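Dephospho-CoA kinase (Mycobacterium paratuberculosis, PDB 6N39) probably catalyses the ATP-dependent phosphorylation of the 3'-hydroxyl of dephospho-CoA, the last step of coenzyme A biosynthesis, and carries a C-terminal UPF0157 (GrpB-family) domain involved in its folding. Local coordinates at residues P322-H330 with V341-G350; V37-V47 with V95-I106. One frame throughout, in Å; residues are numbered along the deposited sequence.

Interaction 1. Residues P322-H330 with V341-G350; sequences PALWHKRIH and VHIRVDGWPG. With ACT (acetate ion), chain E.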
loop_
_atom_site.group_PDB
_atom_site.type_symbol
_atom_site.label_atom_id
_atom_site.label_comp_id
_atom_site.label_asym_id
_atom_site.label_seq_id
_atom_site.Cartn_x
_atom_site.Cartn_y
_atom_site.Cartn_z
ATOM N N PRO A 322 31.063 -1.878 15.283
ATOM C CA PRO A 322 29.915 -0.958 15.248
ATOM C C PRO A 322 29.293 -0.827 13.876
ATOM O O PRO A 322 28.092 -0.519 13.765
ATOM C CB PRO A 322 30.507 0.392 15.711
ATOM C CG PRO A 322 31.884 0.111 16.173
ATOM C CD PRO A 322 32.328 -1.214 15.627
ATOM N N ALA A 323 30.082 -1.017 12.816
ATOM C CA ALA A 323 29.529 -0.885 11.469
ATOM C C ALA A 323 28.346 -1.816 11.241
ATOM O O ALA A 323 27.471 -1.521 10.413
ATOM C CB ALA A 323 30.613 -1.145 10.424
ATOM N N LEU A 324 28.281 -2.932 11.964
ATOM C CA LEU A 324 27.191 -3.881 11.737
ATOM C C LEU A 324 25.857 -3.403 12.281
ATOM O O LEU A 324 24.846 -4.104 12.086
ATOM C CB LEU A 324 27.547 -5.242 12.356
ATOM C CG LEU A 324 28.769 -5.922 11.732
ATOM C CD1 LEU A 324 29.052 -7.270 12.379
ATOM C CD2 LEU A 324 28.572 -6.072 10.218
ATOM N N TRP A 325 25.811 -2.256 12.969
ATOM C CA TRP A 325 24.539 -1.717 13.429
ATOM C C TRP A 325 23.951 -0.686 12.466
ATOM O O TRP A 325 22.882 -0.135 12.750
ATOM C CB TRP A 325 24.688 -1.108 14.838
ATOM C CG TRP A 325 24.887 -2.155 15.901
ATOM C CD1 TRP A 325 26.071 -2.524 16.486
ATOM C CD2 TRP A 325 23.874 -2.987 16.481
ATOM N NE1 TRP A 325 25.847 -3.524 17.400
ATOM C CE2 TRP A 325 24.511 -3.838 17.405
ATOM C CE3 TRP A 325 22.487 -3.111 16.283
ATOM C CZ2 TRP A 325 23.809 -4.789 18.162
ATOM C CZ3 TRP A 325 21.786 -4.056 17.035
ATOM C CH2 TRP A 325 22.454 -4.884 17.961
ATOM N N HIS A 326 24.591 -0.437 11.323
ATOM C CA HIS A 326 24.059 0.558 10.396
ATOM C C HIS A 326 22.823 0.029 9.677
ATOM O O HIS A 326 22.580 -1.181 9.613
ATOM C CB HIS A 326 25.115 0.977 9.374
ATOM C CG HIS A 326 26.213 1.804 9.963
ATOM N ND1 HIS A 326 26.772 2.875 9.303
ATOM C CD2 HIS A 326 26.831 1.739 11.167
ATOM C CE1 HIS A 326 27.702 3.422 10.064
ATOM N NE2 HIS A 326 27.757 2.753 11.202
ATOM N N LYS A 327 22.030 0.966 9.150
ATOM C CA LYS A 327 20.771 0.672 8.474
ATOM C C LYS A 327 20.346 1.897 7.670
ATOM O O LYS A 327 21.018 2.940 7.669
ATOM C CB LYS A 327 19.684 0.282 9.491
ATOM C CG LYS A 327 19.212 1.455 10.371
ATOM C CD LYS A 327 18.006 1.046 11.249
ATOM C CE LYS A 327 17.312 2.258 11.874
ATOM N NZ LYS A 327 16.134 1.845 12.701
ATOM N N ARG A 328 19.218 1.762 6.975
ATOM C CA ARG A 328 18.470 2.927 6.510
ATOM C C ARG A 328 17.057 2.843 7.083
ATOM O O ARG A 328 16.624 1.786 7.546
ATOM C CB ARG A 328 18.427 3.023 4.961
ATOM C CG ARG A 328 19.798 2.986 4.258
ATOM C CD ARG A 328 20.664 4.223 4.510
ATOM N NE ARG A 328 21.976 4.147 3.826
ATOM C CZ ARG A 328 23.150 3.871 4.407
ATOM N NH1 ARG A 328 23.240 3.639 5.719
ATOM N NH2 ARG A 328 24.264 3.854 3.677
ATOM N N ILE A 329 16.333 3.964 7.078
ATOM C CA ILE A 329 14.949 3.954 7.542
ATOM C C ILE A 329 14.166 4.994 6.750
ATOM O O ILE A 329 14.638 6.110 6.514
ATOM C CB ILE A 329 14.835 4.187 9.070
ATOM C CG1 ILE A 329 13.358 4.202 9.534
ATOM C CG2 ILE A 329 15.561 5.465 9.484
ATOM C CD1 ILE A 329 13.192 4.440 11.110
ATOM N N HIS A 330 13.000 4.583 6.270
ATOM C CA HIS A 330 12.038 5.435 5.596
ATOM C C HIS A 330 10.779 5.474 6.449
ATOM O O HIS A 330 10.611 4.678 7.378
ATOM C CB HIS A 330 11.685 4.886 4.202
ATOM C CG HIS A 330 12.842 4.795 3.255
ATOM N ND1 HIS A 330 12.820 5.383 2.009
ATOM C CD2 HIS A 330 14.037 4.160 3.354
ATOM C CE1 HIS A 330 13.963 5.135 1.388
ATOM N NE2 HIS A 330 14.709 4.381 2.174
ATOM N N VAL A 341 9.709 2.047 7.968
ATOM C CA VAL A 341 10.249 0.998 7.108
ATOM C C VAL A 341 11.754 0.947 7.347
ATOM O O VAL A 341 12.509 1.764 6.809
ATOM C CB VAL A 341 9.928 1.234 5.626
ATOM C CG1 VAL A 341 10.527 0.131 4.751
ATOM C CG2 VAL A 341 8.418 1.284 5.406
ATOM N N HIS A 342 12.195 -0.013 8.152
ATOM C CA HIS A 342 13.610 -0.203 8.449
ATOM C C HIS A 342 14.231 -1.075 7.366
ATOM O O HIS A 342 13.680 -2.119 7.019
ATOM C CB HIS A 342 13.790 -0.870 9.823
ATOM C CG HIS A 342 13.024 -0.210 10.932
ATOM N ND1 HIS A 342 13.582 0.742 11.757
ATOM C CD2 HIS A 342 11.753 -0.382 11.367
ATOM C CE1 HIS A 342 12.683 1.144 12.641
ATOM N NE2 HIS A 342 11.563 0.479 12.425
ATOM N N ILE A 343 15.387 -0.678 6.855
ATOM C CA ILE A 343 16.094 -1.449 5.836
ATOM C C ILE A 343 17.400 -1.911 6.462
ATOM O O ILE A 343 18.274 -1.083 6.768
ATOM C CB ILE A 343 16.357 -0.624 4.573
ATOM C CG1 ILE A 343 15.070 0.088 4.123
ATOM C CG2 ILE A 343 16.918 -1.516 3.459
ATOM C CD1 ILE A 343 15.249 0.873 2.852
ATOM N N ARG A 344 17.527 -3.228 6.646
ATOM C CA ARG A 344 18.632 -3.815 7.391
ATOM C C ARG A 344 19.248 -4.956 6.593
ATOM O O ARG A 344 18.579 -5.593 5.766
ATOM C CB ARG A 344 18.162 -4.313 8.779
ATOM C CG ARG A 344 17.585 -3.184 9.691
ATOM C CD ARG A 344 17.699 -3.605 11.174
ATOM N NE ARG A 344 17.229 -2.580 12.104
ATOM C CZ ARG A 344 15.965 -2.430 12.481
ATOM N NH1 ARG A 344 15.023 -3.239 11.993
ATOM N NH2 ARG A 344 15.641 -1.465 13.349
ATOM N N VAL A 345 20.534 -5.204 6.847
ATOM C CA VAL A 345 21.326 -6.145 6.060
ATOM C C VAL A 345 21.175 -7.553 6.630
ATOM O O VAL A 345 21.332 -7.767 7.838
ATOM C CB VAL A 345 22.806 -5.720 6.030
ATOM C CG1 VAL A 345 23.661 -6.770 5.289
ATOM C CG2 VAL A 345 22.963 -4.330 5.365
ATOM N N ASP A 346 20.907 -8.510 5.745
ATOM C CA ASP A 346 20.799 -9.946 6.012
ATOM C C ASP A 346 21.872 -10.459 6.971
ATOM O O ASP A 346 23.059 -10.459 6.642
ATOM C CB ASP A 346 20.917 -10.686 4.668
ATOM C CG ASP A 346 20.584 -12.189 4.775
ATOM O OD1 ASP A 346 19.808 -12.566 5.673
ATOM O OD2 ASP A 346 21.117 -12.980 3.961
ATOM N N GLY A 347 21.455 -10.930 8.149
ATOM C CA GLY A 347 22.357 -11.515 9.116
ATOM C C GLY A 347 22.947 -10.546 10.134
ATOM O O GLY A 347 23.432 -10.988 11.179
ATOM N N TRP A 348 22.930 -9.243 9.866
ATOM C CA TRP A 348 23.471 -8.293 10.836
ATOM C C TRP A 348 22.613 -8.271 12.105
ATOM O O TRP A 348 21.421 -8.582 12.060
ATOM C CB TRP A 348 23.545 -6.896 10.233
ATOM C CG TRP A 348 24.632 -6.740 9.189
ATOM C CD1 TRP A 348 25.346 -7.742 8.562
ATOM C CD2 TRP A 348 25.082 -5.509 8.621
ATOM N NE1 TRP A 348 26.228 -7.191 7.654
ATOM C CE2 TRP A 348 26.081 -5.825 7.667
ATOM C CE3 TRP A 348 24.737 -4.164 8.828
ATOM C CZ2 TRP A 348 26.754 -4.840 6.934
ATOM C CZ3 TRP A 348 25.400 -3.180 8.084
ATOM C CH2 TRP A 348 26.398 -3.528 7.149
ATOM N N PRO A 349 23.195 -7.873 13.242
ATOM C CA PRO A 349 22.460 -7.999 14.519
ATOM C C PRO A 349 21.120 -7.269 14.568
ATOM O O PRO A 349 20.164 -7.809 15.140
ATOM C CB PRO A 349 23.449 -7.436 15.559
ATOM C CG PRO A 349 24.493 -6.697 14.756
ATOM C CD PRO A 349 24.569 -7.383 13.431
ATOM N N GLY A 350 21.009 -6.058 14.012
ATOM C CA GLY A 350 19.716 -5.375 14.056
ATOM C C GLY A 350 18.654 -6.072 13.219
ATOM O O GLY A 350 17.477 -6.151 13.611
HETATM C C ACT E . 26.878 3.411 5.866
HETATM O O ACT E . 26.004 3.592 6.773
HETATM O OXT ACT E . 26.736 3.438 4.600
HETATM C CH3 ACT E . 28.348 3.097 6.395
HETATM O O HOH W 1 22.129 -4.436 11.956
HETATM O O HOH W 2 21.391 -3.599 9.140
#
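Leu324 lays its CD2 methyl over one face of the Trp348 indole, 3.7 Å from the centroid of the five-membered ring, a CH-pi contact at the open end of an antiparallel beta hairpin in the UPF0157 (GrpB-family) domain. The opposite indole face rests on Val345 of its own segment, which clamps the ring between two aliphatic groups, and Tyr316 meets it edge-to-face. One residue on, Pro349 starts the helix that follows the hairpin and sets its CB over the six-membered ring of Trp325. A water bridges these ends, giving a hydrogen to Leu324 O and taking one from Gly350 N; a second joins His326 O to Val345 N where the strands part.

Strands 328-330 and 341-345 then pair directly. Arg328 and Ile343 exchange two nearly straight backbone bonds, as do His330 and Val341; between them the non-hydrogen-bonded pair Ile329 and His342 points to the other face. There Lys327 leaves the backbone with CG between N and the carbonyl carbon (chi1 70°) and runs extended beside His342, bringing NZ into the imidazole plane to bond ND1 at 2.9 Å. Since ND1 accepts, the ring's proton probably sits on NE2, which meets Asp271. The same ammonium lies 3.4 Å from Arg344 NH2, a like-charge approach that Asp303 probably eases by salt-bridging both residues.

On the side of the sheet that carries Arg328, an acetate, probably from the crystallisation liquor, lies at the guanidinium edge, in its plane, and takes three hydrogen bonds. Arg328 bends at chi2 (-68°), and its NH2 reaches acetate OXT at 2.7 Å; NE pairs with Asp283. Acetate O takes both Arg328 NH1 at 3.0 Å and, in the imidazole plane, His326 ND1 at 2.7 Å.

Interaction 2. Residues V37-V47 with V95-I106; sequences VDGDVIAREVV and VHPLVGARRAEI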
loop_
_atom_site.group_PDB
_atom_site.type_symbol
_atom_site.label_atom_id
_atom_site.label_comp_id
_atom_site.label_asym_id
_atom_site.label_seq_id
_atom_site.Cartn_x
_atom_site.Cartn_y
_atom_site.Cartn_z
ATOM N N VAL A 37 -7.105 9.100 -14.848
ATOM C CA VAL A 37 -6.692 8.216 -15.932
ATOM C C VAL A 37 -7.648 7.029 -15.948
ATOM O O VAL A 37 -7.615 6.172 -15.055
ATOM C CB VAL A 37 -5.232 7.764 -15.785
ATOM C CG1 VAL A 37 -4.874 6.764 -16.880
ATOM C CG2 VAL A 37 -4.319 8.971 -15.856
ATOM N N ASP A 38 -8.490 6.961 -16.976
ATOM C CA ASP A 38 -9.515 5.928 -17.105
ATOM C C ASP A 38 -9.177 5.088 -18.334
ATOM O O ASP A 38 -9.409 5.514 -19.472
ATOM C CB ASP A 38 -10.899 6.572 -17.199
ATOM C CG ASP A 38 -12.036 5.557 -17.154
ATOM O OD1 ASP A 38 -11.901 4.463 -17.731
ATOM O OD2 ASP A 38 -13.079 5.873 -16.545
ATOM N N GLY A 39 -8.635 3.891 -18.103
ATOM C CA GLY A 39 -8.156 3.073 -19.206
ATOM C C GLY A 39 -9.244 2.704 -20.199
ATOM O O GLY A 39 -9.001 2.650 -21.409
ATOM N N ASP A 40 -10.459 2.443 -19.709
ATOM C CA ASP A 40 -11.541 2.077 -20.621
ATOM C C ASP A 40 -11.949 3.259 -21.488
ATOM O O ASP A 40 -12.204 3.102 -22.688
ATOM C CB ASP A 40 -12.740 1.546 -19.835
ATOM C CG ASP A 40 -12.471 0.192 -19.202
ATOM O OD1 ASP A 40 -11.423 -0.422 -19.501
ATOM O OD2 ASP A 40 -13.315 -0.260 -18.401
ATOM N N VAL A 41 -11.987 4.455 -20.901
ATOM C CA VAL A 41 -12.307 5.657 -21.667
ATOM C C VAL A 41 -11.271 5.879 -22.760
ATOM O O VAL A 41 -11.607 6.165 -23.914
ATOM C CB VAL A 41 -12.401 6.871 -20.731
ATOM C CG1 VAL A 41 -12.399 8.174 -21.532
ATOM C CG2 VAL A 41 -13.646 6.761 -19.873
ATOM N N ILE A 42 -9.993 5.746 -22.408
ATOM C CA ILE A 42 -8.927 5.996 -23.372
ATOM C C ILE A 42 -8.942 4.941 -24.472
ATOM O O ILE A 42 -8.711 5.245 -25.652
ATOM C CB ILE A 42 -7.581 6.063 -22.627
ATOM C CG1 ILE A 42 -7.582 7.277 -21.690
ATOM C CG2 ILE A 42 -6.419 6.107 -23.606
ATOM C CD1 ILE A 42 -6.534 7.240 -20.591
ATOM N N ALA A 43 -9.241 3.689 -24.108
ATOM C CA ALA A 43 -9.353 2.626 -25.099
ATOM C C ALA A 43 -10.486 2.897 -26.075
ATOM O O ALA A 43 -10.341 2.662 -27.281
ATOM C CB ALA A 43 -9.557 1.277 -24.408
ATOM N N ARG A 44 -11.631 3.380 -25.579
ATOM C CA ARG A 44 -12.709 3.724 -26.507
ATOM C C ARG A 44 -12.345 4.949 -27.338
ATOM O O ARG A 44 -12.766 5.051 -28.496
ATOM C CB ARG A 44 -14.024 3.945 -25.754
ATOM N N GLU A 45 -11.535 5.865 -26.784
ATOM C CA GLU A 45 -11.183 7.079 -27.522
ATOM C C GLU A 45 -10.236 6.789 -28.684
ATOM O O GLU A 45 -10.380 7.373 -29.766
ATOM C CB GLU A 45 -10.567 8.116 -26.584
ATOM C CG GLU A 45 -11.582 8.888 -25.755
ATOM C CD GLU A 45 -10.935 9.866 -24.789
ATOM O OE1 GLU A 45 -9.687 9.910 -24.722
ATOM O OE2 GLU A 45 -11.675 10.593 -24.090
ATOM N N VAL A 46 -9.262 5.891 -28.489
ATOM C CA VAL A 46 -8.271 5.636 -29.541
ATOM C C VAL A 46 -8.829 4.840 -30.713
ATOM O O VAL A 46 -8.122 4.647 -31.714
ATOM C CB VAL A 46 -7.020 4.925 -28.980
ATOM C CG1 VAL A 46 -6.385 5.759 -27.859
ATOM C CG2 VAL A 46 -7.359 3.527 -28.489
ATOM N N VAL A 47 -10.078 4.385 -30.635
ATOM C CA VAL A 47 -10.710 3.674 -31.737
ATOM C C VAL A 47 -11.895 4.456 -32.307
ATOM O O VAL A 47 -12.748 3.887 -32.981
ATOM C CB VAL A 47 -11.125 2.252 -31.311
ATOM C CG1 VAL A 47 -9.896 1.405 -31.046
ATOM C CG2 VAL A 47 -12.005 2.299 -30.067
ATOM N N VAL A 95 -4.006 -1.818 -30.002
ATOM C CA VAL A 95 -4.713 -0.903 -29.111
ATOM C C VAL A 95 -3.839 -0.481 -27.933
ATOM O O VAL A 95 -3.817 0.696 -27.555
ATOM C CB VAL A 95 -6.031 -1.543 -28.636
ATOM C CG1 VAL A 95 -6.655 -0.724 -27.503
ATOM C CG2 VAL A 95 -7.001 -1.669 -29.796
ATOM N N HIS A 96 -3.120 -1.426 -27.324
ATOM C CA HIS A 96 -2.411 -1.112 -26.086
ATOM C C HIS A 96 -1.326 -0.051 -26.259
ATOM O O HIS A 96 -1.222 0.823 -25.381
ATOM C CB HIS A 96 -1.844 -2.399 -25.466
ATOM C CG HIS A 96 -2.897 -3.314 -24.907
ATOM N ND1 HIS A 96 -2.593 -4.470 -24.216
ATOM C CD2 HIS A 96 -4.250 -3.245 -24.943
ATOM C CE1 HIS A 96 -3.712 -5.072 -23.854
ATOM N NE2 HIS A 96 -4.732 -4.349 -24.280
ATOM N N PRO A 97 -0.508 -0.047 -27.319
ATOM C CA PRO A 97 0.454 1.061 -27.456
ATOM C C PRO A 97 -0.218 2.415 -27.597
ATOM O O PRO A 97 0.298 3.411 -27.078
ATOM C CB PRO A 97 1.252 0.682 -28.708
ATOM C CG PRO A 97 1.117 -0.821 -28.802
ATOM C CD PRO A 97 -0.281 -1.096 -28.332
ATOM N N LEU A 98 -1.365 2.481 -28.279
ATOM C CA LEU A 98 -2.071 3.749 -28.420
ATOM C C LEU A 98 -2.591 4.236 -27.074
ATOM O O LEU A 98 -2.508 5.434 -26.764
ATOM C CB LEU A 98 -3.217 3.602 -29.421
ATOM C CG LEU A 98 -2.818 3.157 -30.829
ATOM C CD1 LEU A 98 -4.043 2.774 -31.629
ATOM C CD2 LEU A 98 -2.045 4.258 -31.528
ATOM N N VAL A 99 -3.111 3.314 -26.256
ATOM C CA VAL A 99 -3.535 3.659 -24.901
ATOM C C VAL A 99 -2.351 4.158 -24.081
ATOM O O VAL A 99 -2.458 5.152 -23.351
ATOM C CB VAL A 99 -4.212 2.452 -24.229
ATOM C CG1 VAL A 99 -4.528 2.774 -22.778
ATOM C CG2 VAL A 99 -5.478 2.065 -24.974
ATOM N N GLY A 100 -1.211 3.466 -24.170
ATOM C CA GLY A 100 -0.034 3.900 -23.430
ATOM C C GLY A 100 0.426 5.287 -23.834
ATOM O O GLY A 100 0.752 6.123 -22.983
ATOM N N ALA A 101 0.442 5.558 -25.141
ATOM C CA ALA A 101 0.833 6.882 -25.613
ATOM C C ALA A 101 -0.119 7.950 -25.100
ATOM O O ALA A 101 0.320 9.018 -24.651
ATOM C CB ALA A 101 0.892 6.908 -27.140
ATOM N N ARG A 102 -1.430 7.687 -25.158
ATOM C CA ARG A 102 -2.393 8.679 -24.685
ATOM C C ARG A 102 -2.236 8.935 -23.188
ATOM O O ARG A 102 -2.277 10.085 -22.736
ATOM C CB ARG A 102 -3.815 8.224 -25.001
ATOM C CG ARG A 102 -4.879 9.201 -24.542
ATOM C CD ARG A 102 -4.728 10.518 -25.274
ATOM N NE ARG A 102 -5.422 11.602 -24.593
ATOM C CZ ARG A 102 -5.099 12.884 -24.726
ATOM N NH1 ARG A 102 -4.092 13.231 -25.514
ATOM N NH2 ARG A 102 -5.776 13.817 -24.068
ATOM N N ARG A 103 -2.080 7.871 -22.401
ATOM C CA ARG A 103 -1.876 8.033 -20.967
ATOM C C ARG A 103 -0.639 8.885 -20.683
ATOM O O ARG A 103 -0.676 9.809 -19.856
ATOM C CB ARG A 103 -1.760 6.652 -20.331
ATOM C CG ARG A 103 -1.525 6.653 -18.851
ATOM C CD ARG A 103 -1.429 5.230 -18.335
ATOM N NE ARG A 103 -1.088 5.203 -16.919
ATOM C CZ ARG A 103 0.116 5.504 -16.439
ATOM N NH1 ARG A 103 1.096 5.863 -17.263
ATOM N NH2 ARG A 103 0.343 5.447 -15.131
ATOM N N ALA A 104 0.466 8.599 -21.383
ATOM C CA ALA A 104 1.693 9.364 -21.179
ATOM C C ALA A 104 1.497 10.830 -21.551
ATOM O O ALA A 104 2.015 11.730 -20.873
ATOM C CB ALA A 104 2.835 8.741 -21.993
ATOM N N GLU A 105 0.746 11.090 -22.623
ATOM C CA GLU A 105 0.479 12.464 -23.025
ATOM C C GLU A 105 -0.317 13.192 -21.953
ATOM O O GLU A 105 0.039 14.309 -21.548
ATOM C CB GLU A 105 -0.269 12.479 -24.354
ATOM C CG GLU A 105 -0.457 13.858 -24.943
ATOM C CD GLU A 105 -1.018 13.809 -26.351
ATOM O OE1 GLU A 105 -2.035 13.110 -26.567
ATOM O OE2 GLU A 105 -0.432 14.457 -27.247
ATOM N N ILE A 106 -1.407 12.569 -21.490
ATOM C CA ILE A 106 -2.201 13.120 -20.388
ATOM C C ILE A 106 -1.294 13.517 -19.232
ATOM O O ILE A 106 -1.362 14.641 -18.722
ATOM C CB ILE A 106 -3.267 12.107 -19.930
ATOM C CG1 ILE A 106 -4.336 11.934 -21.011
ATOM C CG2 ILE A 106 -3.899 12.547 -18.597
ATOM C CD1 ILE A 106 -5.473 11.041 -20.597
#
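Ile42 presses its CG2 methyl on the aliphatic base of Arg102, 3.6 Å from CG, and reaches Val99 CG1 at 3.9 Å with the same branch. CG2 lies anti to the backbone N, while CG1 lies anti to the carbonyl carbon (chi1 -65°) and carries CD1 tip to tip with Ile106 CD1, at 3.9 Å. Next to Ile42, Ala43 CA receives Val99 CG2 at 3.9 Å; one turn on, Val46 CB lies 4.1 Å from Leu98 CB. No hydrogen bond crosses between the segments: this is apolar packing of helix 39-45 across helix 95-106, with axes 9.2 Å apart at an angle of 115°.

At the strand end, Val37 CG1 lies 3.9 Å from Arg103 CG, crossing the extended arginine chain at about a right angle; the guanidinium goes on to a salt bridge with Glu118. Further out, Asp38 N-caps helix 39-45, its OD1 accepting from Val41 N and, weakly, from Asp40 N. Val37 itself bonds through its backbone to Val117 and Asp119 on strand 115-119. An edge strand of a five-stranded parallel sheet (order 2-3-1-4-5), flanked by helices, fits the P-loop NTPase fold of the dephospho-CoA kinase family.

Interactions 1 and 2 lie on opposite sides of the chain's centre, their own centres 43 Å apart and their nearest atoms about 21 Å apart, so neither touches the other. Along the chain they follow in series: interaction 2 closes within the kinase part before interaction 1 opens in the UPF0157 part. Each includes an edge strand of its sheet, 35-38 in the parallel kinase sheet and 328-331 in the mixed one. The kinase contact lies nearer the predicted ATP site, the side chain of Val37 being about 12 Å from that of Lys22. Interaction 1 is away from that site, and its acetate is probably a crystallisation component.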